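Local atomic coordinates of uncharacterized protein CGL0972 (Corynebacterium glutamicum, PDB entry 2VQG), a protein that probably acts as an anion-selective alpha-helical porin of the bacterial cell envelope, and binds zinc ions in the crystal. Residues V20-L25 and Q79-V84; Q39-L44 and L74-Q79; A47-G52 and W66-A71. One frame throughout, in Å; residues are numbered along the deposited sequence.

Interaction 1 of 3, residues V20-L25 and Q79-V84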
ATOM      1  N   VAL A  20      17.275  -0.520   1.320  1.00  8.93           N
ATOM      2  CA  VAL A  20      17.022   0.110   2.649  1.00  9.52           C
ATOM      3  C   VAL A  20      15.660   0.761   2.610  1.00 10.08           C
ATOM      4  O   VAL A  20      14.841   0.514   3.494  1.00  9.57           O
ATOM      5  CB  VAL A  20      18.128   1.064   3.053  1.00  8.96           C
ATOM      6  CG1 VAL A  20      17.816   1.798   4.404  1.00  9.56           C
ATOM      7  CG2 VAL A  20      19.426   0.278   3.194  1.00 10.73           C
ATOM      8  N   ALA A  21      15.410   1.610   1.607  1.00  9.86           N
ATOM      9  CA  ALA A  21      14.084   2.208   1.492  1.00 10.24           C
ATOM     10  C   ALA A  21      12.980   1.155   1.361  1.00 10.55           C
ATOM     11  O   ALA A  21      11.928   1.256   2.007  1.00 10.98           O
ATOM     12  CB  ALA A  21      14.035   3.197   0.327  1.00 10.88           C
ATOM     13  N   CYS A  22      13.208   0.152   0.510  1.00 10.67           N
ATOM     14  CA  CYS A  22      12.229  -0.911   0.309  1.00 10.65           C
ATOM     15  C   CYS A  22      12.038  -1.747   1.570  1.00 11.40           C
ATOM     16  O   CYS A  22      10.937  -2.231   1.836  1.00 11.84           O
ATOM     17  CB  CYS A  22      12.627  -1.804  -0.871  1.00 10.99           C
ATOM     18  SG  CYS A  22      12.430  -0.898  -2.419  1.00 13.32           S
ATOM     19  N   GLY A  23      13.114  -1.948   2.314  1.00 12.12           N
ATOM     20  CA  GLY A  23      13.014  -2.714   3.563  1.00 12.46           C
ATOM     21  C   GLY A  23      12.274  -1.961   4.668  1.00 13.03           C
ATOM     22  O   GLY A  23      11.603  -2.574   5.506  1.00 13.31           O
ATOM     23  N   ILE A  24      12.448  -0.641   4.727  1.00 11.97           N
ATOM     24  CA  ILE A  24      11.647   0.179   5.656  1.00 12.40           C
ATOM     25  C   ILE A  24      10.154   0.102   5.261  1.00 12.65           C
ATOM     26  O   ILE A  24       9.268  -0.053   6.115  1.00 13.52           O
ATOM     27  CB  ILE A  24      12.142   1.651   5.644  1.00 11.48           C
ATOM     28  CG1 ILE A  24      13.551   1.705   6.234  1.00 12.29           C
ATOM     29  CG2 ILE A  24      11.114   2.602   6.388  1.00 12.12           C
ATOM     30  CD1 ILE A  24      14.235   3.086   6.068  1.00 13.28           C
ATOM     31  N   LEU A  25       9.880   0.229   3.969  1.00 11.74           N
ATOM     32  CA  LEU A  25       8.518   0.113   3.469  1.00 12.29           C
ATOM     33  C   LEU A  25       7.941  -1.259   3.853  1.00 12.65           C
ATOM     34  O   LEU A  25       6.807  -1.351   4.353  1.00 12.77           O
ATOM     35  CB  LEU A  25       8.484   0.292   1.948  1.00 11.20           C
ATOM     36  CG  LEU A  25       7.130   0.056   1.265  1.00 12.12           C
ATOM     37  CD1 LEU A  25       6.116   1.075   1.768  1.00 14.57           C
ATOM     38  CD2 LEU A  25       7.263   0.149  -0.257  1.00 13.71           C
ATOM     39  N   GLN A  79       5.083  -2.916  -5.017  1.00 15.31           N
ATOM     40  CA  GLN A  79       5.360  -3.822  -6.136  1.00 15.23           C
ATOM     41  C   GLN A  79       6.720  -3.519  -6.743  1.00 15.45           C
ATOM     42  O   GLN A  79       7.503  -4.438  -7.031  1.00 15.65           O
ATOM     43  CB  GLN A  79       4.260  -3.748  -7.194  1.00 15.96           C
ATOM     44  CG  GLN A  79       4.450  -4.774  -8.299  1.00 15.50           C
ATOM     45  CD  GLN A  79       3.429  -4.640  -9.406  1.00 17.70           C
ATOM     46  OE1 GLN A  79       2.270  -4.296  -9.152  1.00 18.86           O
ATOM     47  NE2 GLN A  79       3.847  -4.928 -10.646  1.00 17.20           N
ATOM     48  N   THR A  80       7.013  -2.231  -6.915  1.00 15.25           N
ATOM     49  CA  THR A  80       8.308  -1.797  -7.433  1.00 15.72           C
ATOM     50  C   THR A  80       9.428  -2.317  -6.540  1.00 15.19           C
ATOM     51  O   THR A  80      10.480  -2.760  -7.035  1.00 13.49           O
ATOM     52  CB  THR A  80       8.369  -0.261  -7.586  1.00 16.82           C
ATOM     53  OG1 THR A  80       7.297   0.156  -8.454  1.00 17.51           O
ATOM     54  CG2 THR A  80       9.688   0.160  -8.232  1.00 17.48           C
ATOM     55  N   CYS A  81       9.170  -2.310  -5.233  1.00 13.39           N
ATOM     56  CA  CYS A  81      10.112  -2.817  -4.228  1.00 15.11           C
ATOM     57  C   CYS A  81      10.180  -4.352  -4.159  1.00 15.59           C
ATOM     58  O   CYS A  81      10.902  -4.892  -3.313  1.00 15.85           O
ATOM     59  CB  CYS A  81       9.768  -2.251  -2.822  1.00 14.04           C
ATOM     60  SG  CYS A  81      10.389  -0.612  -2.527  1.00 15.94           S
ATOM     61  N   GLY A  82       9.405  -5.020  -5.016  1.00 15.71           N
ATOM     62  CA  GLY A  82       9.336  -6.490  -5.108  1.00 16.87           C
ATOM     63  C   GLY A  82       8.598  -7.176  -3.974  1.00 18.11           C
ATOM     64  O   GLY A  82       8.830  -8.362  -3.717  1.00 18.50           O
ATOM     65  N   LEU A  83       7.686  -6.444  -3.319  1.00 17.63           N
ATOM     66  CA  LEU A  83       6.985  -6.924  -2.129  1.00 18.82           C
ATOM     67  C   LEU A  83       5.656  -7.630  -2.412  1.00 19.15           C
ATOM     68  O   LEU A  83       5.163  -8.391  -1.575  1.00 20.36           O
ATOM     69  CB  LEU A  83       6.760  -5.742  -1.159  1.00 18.43           C
ATOM     70  CG  LEU A  83       8.000  -4.905  -0.810  1.00 17.77           C
ATOM     71  CD1 LEU A  83       7.681  -3.789   0.199  1.00 17.39           C
ATOM     72  CD2 LEU A  83       9.150  -5.805  -0.290  1.00 20.05           C
ATOM     73  N   VAL A  84       5.077  -7.375  -3.579  1.00 19.67           N
ATOM     74  CA  VAL A  84       3.812  -7.973  -3.998  1.00 19.54           C
ATOM     75  C   VAL A  84       3.877  -8.320  -5.485  1.00 20.84           C
ATOM     76  O   VAL A  84       4.713  -7.775  -6.216  1.00 19.97           O
ATOM     77  CB  VAL A  84       2.584  -7.045  -3.721  1.00 19.42           C
ATOM     78  CG1 VAL A  84       2.391  -6.821  -2.209  1.00 18.20           C
ATOM     79  CG2 VAL A  84       2.698  -5.716  -4.447  1.00 17.69           C
TER
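Cys22 and Cys81 meet through a disulfide, and no flat side chain takes part. The flat group in the contact is the Cys22 backbone carbonyl; its O lies 4.0 Å from Leu83 CD1. The SG atoms of Cys22 and Cys81 are 2.1 Å apart. The C-S-S-C torsion is -69°, a left-handed disulfide. In both cysteines SG sits anti to the carbonyl carbon. The bridge draws Cys22 CB to 3.5 Å from Cys81 CB, tight for two carbons. Leu25 packs on the bridge, with CD2 3.9 Å from Cys81 SG. Beside it, Leu83 CD1 meets Leu25 CD2 at 4.0 Å. Gly82, the first residue to leave helical backbone angles after helix 61-80, has positive phi and forms a Schellman motif. The chain then turns to present Leu83. Leu83 also touches Ala78, and Leu25 touches Leu74. Val20, Gly23 and Ile24 of helix 19-31 belong to the detergent pocket and do not touch residues 79-84. No hydrogen bond crosses this contact. The disulfide ties helix 19-31 covalently to the turn just after helix 61-80, and is consistent with folding in an oxidising, extracytoplasmic setting.

Interaction 2 of 3, residues Q39-L44 and L74-Q79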
ATOM      1  N   GLN A  39       0.814 -12.095  -1.866  1.00 28.56           N
ATOM      2  CA  GLN A  39      -0.170 -11.071  -2.054  1.00 27.56           C
ATOM      3  C   GLN A  39       0.012 -10.425  -3.418  1.00 26.74           C
ATOM      4  O   GLN A  39       1.138 -10.180  -3.856  1.00 26.90           O
ATOM      5  CB  GLN A  39      -0.023 -10.035  -0.945  1.00 27.81           C
ATOM      6  CG  GLN A  39      -1.261  -9.272  -0.623  1.00 27.57           C
ATOM      7  CD  GLN A  39      -1.019  -8.269   0.493  1.00 27.60           C
ATOM      8  OE1 GLN A  39       0.124  -7.908   0.767  1.00 23.97           O
ATOM      9  NE2 GLN A  39      -2.096  -7.817   1.143  1.00 25.55           N
ATOM     10  N   TYR A  40      -1.107 -10.169  -4.086  1.00 26.00           N
ATOM     11  CA  TYR A  40      -1.118  -9.383  -5.308  1.00 25.32           C
ATOM     12  C   TYR A  40      -1.179  -7.913  -4.978  1.00 24.72           C
ATOM     13  O   TYR A  40      -1.646  -7.546  -3.892  1.00 24.78           O
ATOM     14  CB  TYR A  40      -2.326  -9.765  -6.157  1.00 26.17           C
ATOM     15  CG  TYR A  40      -2.143 -11.113  -6.811  1.00 27.14           C
ATOM     16  CD1 TYR A  40      -1.276 -11.264  -7.889  1.00 27.44           C
ATOM     17  CD2 TYR A  40      -2.819 -12.237  -6.343  1.00 27.49           C
ATOM     18  CE1 TYR A  40      -1.082 -12.488  -8.487  1.00 28.42           C
ATOM     19  CE2 TYR A  40      -2.637 -13.482  -6.944  1.00 28.41           C
ATOM     20  CZ  TYR A  40      -1.762 -13.601  -8.015  1.00 28.77           C
ATOM     21  OH  TYR A  40      -1.565 -14.833  -8.628  1.00 28.35           O
ATOM     22  N   ASN A  41      -0.737  -7.076  -5.916  1.00 23.12           N
ATOM     23  CA  ASN A  41      -0.841  -5.619  -5.782  1.00 21.92           C
ATOM     24  C   ASN A  41      -2.247  -5.201  -5.314  1.00 21.25           C
ATOM     25  O   ASN A  41      -2.402  -4.508  -4.297  1.00 20.08           O
ATOM     26  CB  ASN A  41      -0.455  -4.945  -7.119  1.00 21.95           C
ATOM     27  CG  ASN A  41      -0.627  -3.424  -7.099  1.00 21.48           C
ATOM     28  OD1 ASN A  41      -1.672  -2.902  -6.685  1.00 20.97           O
ATOM     29  ND2 ASN A  41       0.387  -2.707  -7.574  1.00 17.67           N
ATOM     30  N   ARG A  42      -3.264  -5.661  -6.041  0.50 21.03           N
ATOM     31  CA  ARG A  42      -4.650  -5.299  -5.746  0.50 21.28           C
ATOM     32  C   ARG A  42      -5.057  -5.588  -4.298  0.50 20.81           C
ATOM     33  O   ARG A  42      -5.748  -4.777  -3.671  0.50 21.36           O
ATOM     34  CB  ARG A  42      -5.600  -6.025  -6.715  0.50 20.98           C
ATOM     35  CG  ARG A  42      -6.977  -5.392  -6.806  0.50 22.12           C
ATOM     36  CD  ARG A  42      -7.933  -6.211  -7.669  0.50 22.22           C
ATOM     37  NE  ARG A  42      -7.882  -5.862  -9.094  0.50 25.14           N
ATOM     38  CZ  ARG A  42      -7.403  -6.650 -10.065  0.50 25.79           C
ATOM     39  NH1 ARG A  42      -6.912  -7.850  -9.780  0.50 26.35           N
ATOM     40  NH2 ARG A  42      -7.420  -6.238 -11.331  0.50 25.50           N
ATOM     41  N   GLU A  43      -4.625  -6.737  -3.780  1.00 20.60           N
ATOM     42  CA  GLU A  43      -4.942  -7.167  -2.409  1.00 20.89           C
ATOM     43  C   GLU A  43      -4.301  -6.261  -1.363  1.00 19.67           C
ATOM     44  O   GLU A  43      -4.938  -5.886  -0.373  1.00 18.35           O
ATOM     45  CB  GLU A  43      -4.476  -8.596  -2.168  1.00 20.78           C
ATOM     46  CG  GLU A  43      -5.206  -9.628  -3.037  1.00 23.49           C
ATOM     47  CD  GLU A  43      -4.696 -11.052  -2.842  1.00 24.17           C
ATOM     48  OE1 GLU A  43      -3.483 -11.257  -2.567  1.00 26.89           O
ATOM     49  OE2 GLU A  43      -5.533 -11.979  -2.973  1.00 30.70           O
ATOM     50  N   LEU A  44      -3.036  -5.917  -1.585  1.00 18.32           N
ATOM     51  CA  LEU A  44      -2.385  -4.953  -0.686  1.00 17.25           C
ATOM     52  C   LEU A  44      -3.100  -3.594  -0.697  1.00 17.69           C
ATOM     53  O   LEU A  44      -3.308  -2.986   0.361  1.00 16.23           O
ATOM     54  CB  LEU A  44      -0.890  -4.790  -1.034  1.00 17.58           C
ATOM     55  CG  LEU A  44      -0.120  -3.700  -0.261  1.00 17.39           C
ATOM     56  CD1 LEU A  44      -0.178  -3.919   1.248  1.00 17.23           C
ATOM     57  CD2 LEU A  44       1.347  -3.631  -0.716  1.00 16.13           C
ATOM     58  N   LEU A  74       0.540   3.453  -2.952  1.00 17.16           N
ATOM     59  CA  LEU A  74       1.467   2.813  -2.018  1.00 16.83           C
ATOM     60  C   LEU A  74       1.702   1.339  -2.397  1.00 17.06           C
ATOM     61  O   LEU A  74       2.836   0.838  -2.327  1.00 16.52           O
ATOM     62  CB  LEU A  74       0.967   3.002  -0.572  1.00 16.74           C
ATOM     63  CG  LEU A  74       1.895   2.617   0.575  1.00 16.54           C
ATOM     64  CD1 LEU A  74       3.287   3.219   0.435  1.00 16.18           C
ATOM     65  CD2 LEU A  74       1.233   3.009   1.935  1.00 16.21           C
ATOM     66  N   ALA A  75       0.648   0.661  -2.863  1.00 16.86           N
ATOM     67  CA  ALA A  75       0.771  -0.729  -3.264  1.00 16.89           C
ATOM     68  C   ALA A  75       1.631  -0.816  -4.508  1.00 17.05           C
ATOM     69  O   ALA A  75       2.422  -1.757  -4.646  1.00 17.51           O
ATOM     70  CB  ALA A  75      -0.595  -1.352  -3.507  1.00 16.00           C
ATOM     71  N   ASP A  76       1.494   0.172  -5.396  1.00 17.97           N
ATOM     72  CA  ASP A  76       2.389   0.290  -6.569  1.00 18.34           C
ATOM     73  C   ASP A  76       3.863   0.400  -6.142  1.00 18.29           C
ATOM     74  O   ASP A  76       4.725  -0.256  -6.739  1.00 17.47           O
ATOM     75  CB  ASP A  76       2.037   1.501  -7.433  1.00 19.09           C
ATOM     76  CG  ASP A  76       0.794   1.275  -8.297  1.00 21.20           C
ATOM     77  OD1 ASP A  76       0.296   0.125  -8.355  1.00 22.79           O
ATOM     78  OD2 ASP A  76       0.339   2.248  -8.940  1.00 24.23           O
ATOM     79  N   ARG A  77       4.146   1.243  -5.144  1.00 18.34           N
ATOM     80  CA  ARG A  77       5.514   1.390  -4.655  0.50 18.19           C
ATOM     81  C   ARG A  77       6.031   0.083  -4.041  1.00 17.43           C
ATOM     82  O   ARG A  77       7.193  -0.282  -4.259  1.00 17.22           O
ATOM     83  CB  ARG A  77       5.648   2.598  -3.716  0.50 18.24           C
ATOM     84  CG  ARG A  77       5.175   3.888  -4.402  0.50 19.97           C
ATOM     85  CD  ARG A  77       5.535   5.165  -3.651  0.50 20.25           C
ATOM     86  NE  ARG A  77       4.752   5.364  -2.434  0.50 24.72           N
ATOM     87  CZ  ARG A  77       3.578   5.996  -2.365  0.50 24.89           C
ATOM     88  NH1 ARG A  77       3.004   6.505  -3.449  0.50 26.50           N
ATOM     89  NH2 ARG A  77       2.982   6.126  -1.193  0.50 25.46           N
ATOM     90  N   ALA A  78       5.162  -0.629  -3.323  1.00 15.98           N
ATOM     91  CA  ALA A  78       5.491  -1.953  -2.808  1.00 15.86           C
ATOM     92  C   ALA A  78       5.832  -2.953  -3.922  1.00 15.54           C
ATOM     93  O   ALA A  78       6.776  -3.740  -3.792  1.00 15.68           O
ATOM     94  CB  ALA A  78       4.378  -2.476  -1.973  1.00 15.63           C
ATOM     95  N   GLN A  79       5.083  -2.916  -5.017  1.00 15.31           N
ATOM     96  CA  GLN A  79       5.360  -3.822  -6.136  1.00 15.23           C
ATOM     97  C   GLN A  79       6.720  -3.519  -6.743  1.00 15.45           C
ATOM     98  O   GLN A  79       7.503  -4.438  -7.031  1.00 15.65           O
ATOM     99  CB  GLN A  79       4.260  -3.748  -7.194  1.00 15.96           C
ATOM    100  CG  GLN A  79       4.450  -4.774  -8.299  1.00 15.50           C
ATOM    101  CD  GLN A  79       3.429  -4.640  -9.406  1.00 17.70           C
ATOM    102  OE1 GLN A  79       2.270  -4.296  -9.152  1.00 18.86           O
ATOM    103  NE2 GLN A  79       3.847  -4.928 -10.646  1.00 17.20           N
TER
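Asn41 reaches helix 61-80 with CG anti to its backbone N (chi1 176°). Gln79 comes to meet it with CG also anti to the backbone N and the chain extended beyond CG. In Asp76 the bond from CA to CB points away from Asn41, but the carboxylate turns back to it. These three groups join at one atom. Asn41 ND2 donates to Asp76 OD1 at 2.9 Å and to Gln79 OE1 at 2.9 Å. Both bonds are fairly straight. Asp76 OD1 accepts through its anti lone pair and lies near the amide plane of Asn41. The amides of Asn41 and Gln79 stand almost perpendicular, 89° apart, while the Asp76 carboxylate is turned by 61° from the Asn41 amide. Two acceptors thus grip the amide nitrogen and fix its rotation. The carboxylate would probably polarise the Asn41 amide. Asp76 is also a zinc ligand in a crystal of this protein, but no zinc is bound to it here.

The contact joins the first turn of helix 41-52 to helix 61-80 in this all-helical fold. Tyr40 is the N-cap residue. Its backbone N donates to Glu43 OE1 at 3.0 Å, a bond of the kind found in one half of a capping box.

Next to the polar cluster, one helical turn along from Asn41, the packing is apolar. Leu44 CG is 4.0 Å from Ala75 CB, and Leu44 CD2 is 3.9 Å from Ala75 CA. CD2 of Leu44 also presses on Ala78 CB at 3.5 Å, closer than usual for carbons. Asn41 OD1 lies 3.7 Å from Ala75 CB. Leu29 of helix 19-31 touches both Leu44 and Ala78.

Interaction 3 of 3, residues A47-G52 and W66-A71. With ZN (zinc ion), chain P; ZN (zinc ion), chain L.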
ATOM      1  N   ALA A  47      -6.177  -3.839   1.294  1.00 17.08           N
ATOM      2  CA  ALA A  47      -5.883  -3.934   2.706  1.00 16.46           C
ATOM      3  C   ALA A  47      -5.495  -2.577   3.293  1.00 16.02           C
ATOM      4  O   ALA A  47      -5.937  -2.233   4.407  1.00 16.33           O
ATOM      5  CB  ALA A  47      -4.809  -4.993   2.971  1.00 16.18           C
ATOM      6  N   ILE A  48      -4.679  -1.809   2.560  1.00 15.51           N
ATOM      7  CA  ILE A  48      -4.317  -0.449   3.004  1.00 14.94           C
ATOM      8  C   ILE A  48      -5.578   0.432   3.106  1.00 15.22           C
ATOM      9  O   ILE A  48      -5.826   1.089   4.134  1.00 14.40           O
ATOM     10  CB  ILE A  48      -3.282   0.201   2.055  1.00 15.66           C
ATOM     11  CG1 ILE A  48      -1.950  -0.568   2.127  1.00 13.94           C
ATOM     12  CG2 ILE A  48      -3.079   1.712   2.427  1.00 14.93           C
ATOM     13  CD1 ILE A  48      -0.947  -0.174   1.010  1.00 15.06           C
ATOM     14  N   ALA A  49      -6.402   0.404   2.061  1.00 15.25           N
ATOM     15  CA  ALA A  49      -7.638   1.205   2.052  1.00 15.10           C
ATOM     16  C   ALA A  49      -8.552   0.864   3.234  1.00 15.13           C
ATOM     17  O   ALA A  49      -9.136   1.751   3.861  1.00 15.06           O
ATOM     18  CB  ALA A  49      -8.408   1.000   0.702  1.00 15.72           C
ATOM     19  N   ALA A  50      -8.691  -0.423   3.526  1.00 15.18           N
ATOM     20  CA  ALA A  50      -9.548  -0.860   4.623  1.00 15.22           C
ATOM     21  C   ALA A  50      -9.061  -0.252   5.947  1.00 15.52           C
ATOM     22  O   ALA A  50      -9.873   0.235   6.749  1.00 14.76           O
ATOM     23  CB  ALA A  50      -9.586  -2.346   4.699  1.00 14.77           C
ATOM     24  N   LYS A  51      -7.740  -0.256   6.155  1.00 15.25           N
ATOM     25  CA  LYS A  51      -7.178   0.299   7.391  1.00 15.76           C
ATOM     26  C   LYS A  51      -7.180   1.837   7.401  1.00 14.60           C
ATOM     27  O   LYS A  51      -7.091   2.454   8.478  1.00 14.63           O
ATOM     28  CB  LYS A  51      -5.756  -0.219   7.627  1.00 16.76           C
ATOM     29  CG  LYS A  51      -5.641  -1.730   7.817  1.00 21.55           C
ATOM     30  CD  LYS A  51      -6.316  -2.185   9.080  1.00 27.52           C
ATOM     31  CE  LYS A  51      -6.065  -3.690   9.339  1.00 31.17           C
ATOM     32  NZ  LYS A  51      -4.756  -3.909   9.988  1.00 34.89           N
ATOM     33  N   GLY A  52      -7.263   2.450   6.221  1.00 15.35           N
ATOM     34  CA  GLY A  52      -7.350   3.914   6.138  1.00 16.50           C
ATOM     35  C   GLY A  52      -8.763   4.457   6.351  1.00 17.59           C
ATOM     36  O   GLY A  52      -8.949   5.664   6.536  1.00 17.92           O
ATOM     37  N   TRP A  66      -9.516   9.772  -1.885  1.00 17.84           N
ATOM     38  CA  TRP A  66      -8.102   9.999  -1.533  1.00 18.49           C
ATOM     39  C   TRP A  66      -7.519   8.739  -0.882  1.00 18.91           C
ATOM     40  O   TRP A  66      -6.428   8.289  -1.255  1.00 18.04           O
ATOM     41  CB  TRP A  66      -7.986  11.183  -0.578  1.00 19.52           C
ATOM     42  CG  TRP A  66      -6.593  11.619  -0.302  1.00 19.97           C
ATOM     43  CD1 TRP A  66      -5.925  12.661  -0.886  1.00 22.72           C
ATOM     44  CD2 TRP A  66      -5.692  11.050   0.659  1.00 21.48           C
ATOM     45  NE1 TRP A  66      -4.645  12.758  -0.363  1.00 21.71           N
ATOM     46  CE2 TRP A  66      -4.486  11.787   0.594  1.00 21.44           C
ATOM     47  CE3 TRP A  66      -5.787   9.982   1.563  1.00 21.44           C
ATOM     48  CZ2 TRP A  66      -3.374  11.485   1.402  1.00 21.66           C
ATOM     49  CZ3 TRP A  66      -4.680   9.679   2.361  1.00 21.98           C
ATOM     50  CH2 TRP A  66      -3.497  10.443   2.280  1.00 21.20           C
ATOM     51  N   ASN A  67      -8.264   8.153   0.063  1.00 17.81           N
ATOM     52  CA  ASN A  67      -7.850   6.895   0.693  1.00 18.64           C
ATOM     53  C   ASN A  67      -7.537   5.805  -0.348  1.00 19.21           C
ATOM     54  O   ASN A  67      -6.455   5.217  -0.317  1.00 18.70           O
ATOM     55  CB  ASN A  67      -8.920   6.432   1.687  1.00 17.83           C
ATOM     56  CG  ASN A  67      -8.587   5.123   2.380  1.00 18.75           C
ATOM     57  OD1 ASN A  67      -7.451   4.884   2.840  1.00 15.56           O
ATOM     58  ND2 ASN A  67      -9.607   4.283   2.530  1.00 16.22           N
ATOM     59  N   GLU A  68      -8.474   5.554  -1.267  0.50 19.50           N
ATOM     60  CA  GLU A  68      -8.302   4.516  -2.290  0.50 20.31           C
ATOM     61  C   GLU A  68      -7.115   4.823  -3.185  0.50 20.25           C
ATOM     62  O   GLU A  68      -6.270   3.952  -3.435  0.50 20.13           O
ATOM     63  CB  GLU A  68      -9.570   4.351  -3.150  0.50 20.66           C
ATOM     64  CG  GLU A  68     -10.779   3.855  -2.377  0.50 23.43           C
ATOM     65  CD  GLU A  68     -10.661   2.415  -1.893  0.50 27.75           C
ATOM     66  OE1 GLU A  68      -9.923   1.603  -2.502  0.50 30.50           O
ATOM     67  OE2 GLU A  68     -11.335   2.086  -0.900  0.50 30.68           O
ATOM     68  N   ASP A  69      -7.040   6.070  -3.641  1.00 19.96           N
ATOM     69  CA  ASP A  69      -5.955   6.491  -4.544  1.00 20.82           C
ATOM     70  C   ASP A  69      -4.569   6.374  -3.914  1.00 20.40           C
ATOM     71  O   ASP A  69      -3.628   5.939  -4.581  1.00 20.40           O
ATOM     72  CB  ASP A  69      -6.167   7.912  -5.027  1.00 21.02           C
ATOM     73  CG  ASP A  69      -7.348   8.032  -5.942  1.00 23.42           C
ATOM     74  OD1 ASP A  69      -7.795   6.991  -6.484  1.00 26.14           O
ATOM     75  OD2 ASP A  69      -7.839   9.169  -6.108  1.00 25.71           O
ATOM     76  N   GLN A  70      -4.441   6.787  -2.659  1.00 19.75           N
ATOM     77  CA  GLN A  70      -3.161   6.677  -1.964  1.00 20.28           C
ATOM     78  C   GLN A  70      -2.818   5.230  -1.614  1.00 19.62           C
ATOM     79  O   GLN A  70      -1.641   4.850  -1.677  1.00 19.55           O
ATOM     80  CB  GLN A  70      -3.096   7.597  -0.750  1.00 21.43           C
ATOM     81  CG  GLN A  70      -3.205   9.077  -1.125  1.00 25.10           C
ATOM     82  CD  GLN A  70      -2.115   9.550  -2.091  1.00 29.67           C
ATOM     83  OE1 GLN A  70      -0.947   9.161  -1.981  1.00 31.63           O
ATOM     84  NE2 GLN A  70      -2.497  10.411  -3.026  1.00 32.46           N
ATOM     85  N   ALA A  71      -3.833   4.413  -1.314  1.00 18.49           N
ATOM     86  CA  ALA A  71      -3.618   2.985  -1.085  1.00 18.54           C
ATOM     87  C   ALA A  71      -3.076   2.338  -2.371  1.00 19.07           C
ATOM     88  O   ALA A  71      -2.111   1.554  -2.338  1.00 18.45           O
ATOM     89  CB  ALA A  71      -4.920   2.307  -0.652  1.00 18.32           C
TER
HETATM   90 ZN    ZN P1095      -9.770   8.341  -7.481  0.50 36.67          ZN
HETATM   91 ZN    ZN L1091      -8.906  10.576  -7.135  0.50 36.42          ZN
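Asn67 points its amide across at the backbone of helix 41-52. CG is anti to the backbone N, and ND2 donates to Ala49 O at 2.9 Å. The bond is nearly straight, with an N-H...O angle of 175°, and Ala49 O lies in the amide plane of Asn67. The donor meets the carbonyl from the side, with a C=O...N angle of 118°. Asn67 OD1 lies 3.4 Å from Gly52 CA, against the backbone of this glycine. One turn further along, Ala71 CB fits against the other helix between two residues. It is 3.6 Å from Ile48 CG2 and 4.0 Å from Ala49 CB. Its distance to Ala49 N is 3.6 Å. Glu68 has a bent side chain that brings its carboxylate near Ala49 CB, but it is modelled in two conformers and this contact is doubtful.

Asp69 faces elsewhere and binds two zinc ions. Its OD2 is 2.0 Å from one zinc ion and bonds to the other as well, the latter also being bound by OD1. Asp65 shares the zinc site, its OD2 binding zinc together with Asp69 OD2.

The small residues Ala49, Gly52 and Ala71 line the interface, consistent with the 8.5 Å approach of the segment axes. Their directions differ by 145°, so the pair is roughly antiparallel. Helix 55-59 lies between them in sequence. Val34, in the loop before helix 41-52, touches Ile48, and Glu53 touches Asn67.

All three contacts use helix 61-80. Interaction 1 sets its C-terminal end against helix 19-31, while interactions 2 and 3 lay it along helix 41-52. In sequence interaction 3 is nested inside interaction 2, and interaction 2 inside interaction 1. Interactions 1 and 2 share Gln79 and have centres 10 Å apart. They touch where Val84 CG1 lies 3.7 Å from Leu44 CD2. Interactions 2 and 3, with centres 11 Å apart, meet at Leu74 CD2 and Ile48 CD1, 4.0 Å apart. Interactions 1 and 3 do not touch, and their centres are 18 Å apart. The detergent pocket lies by interaction 1, the Asp65-Asp69 zinc site by interaction 3.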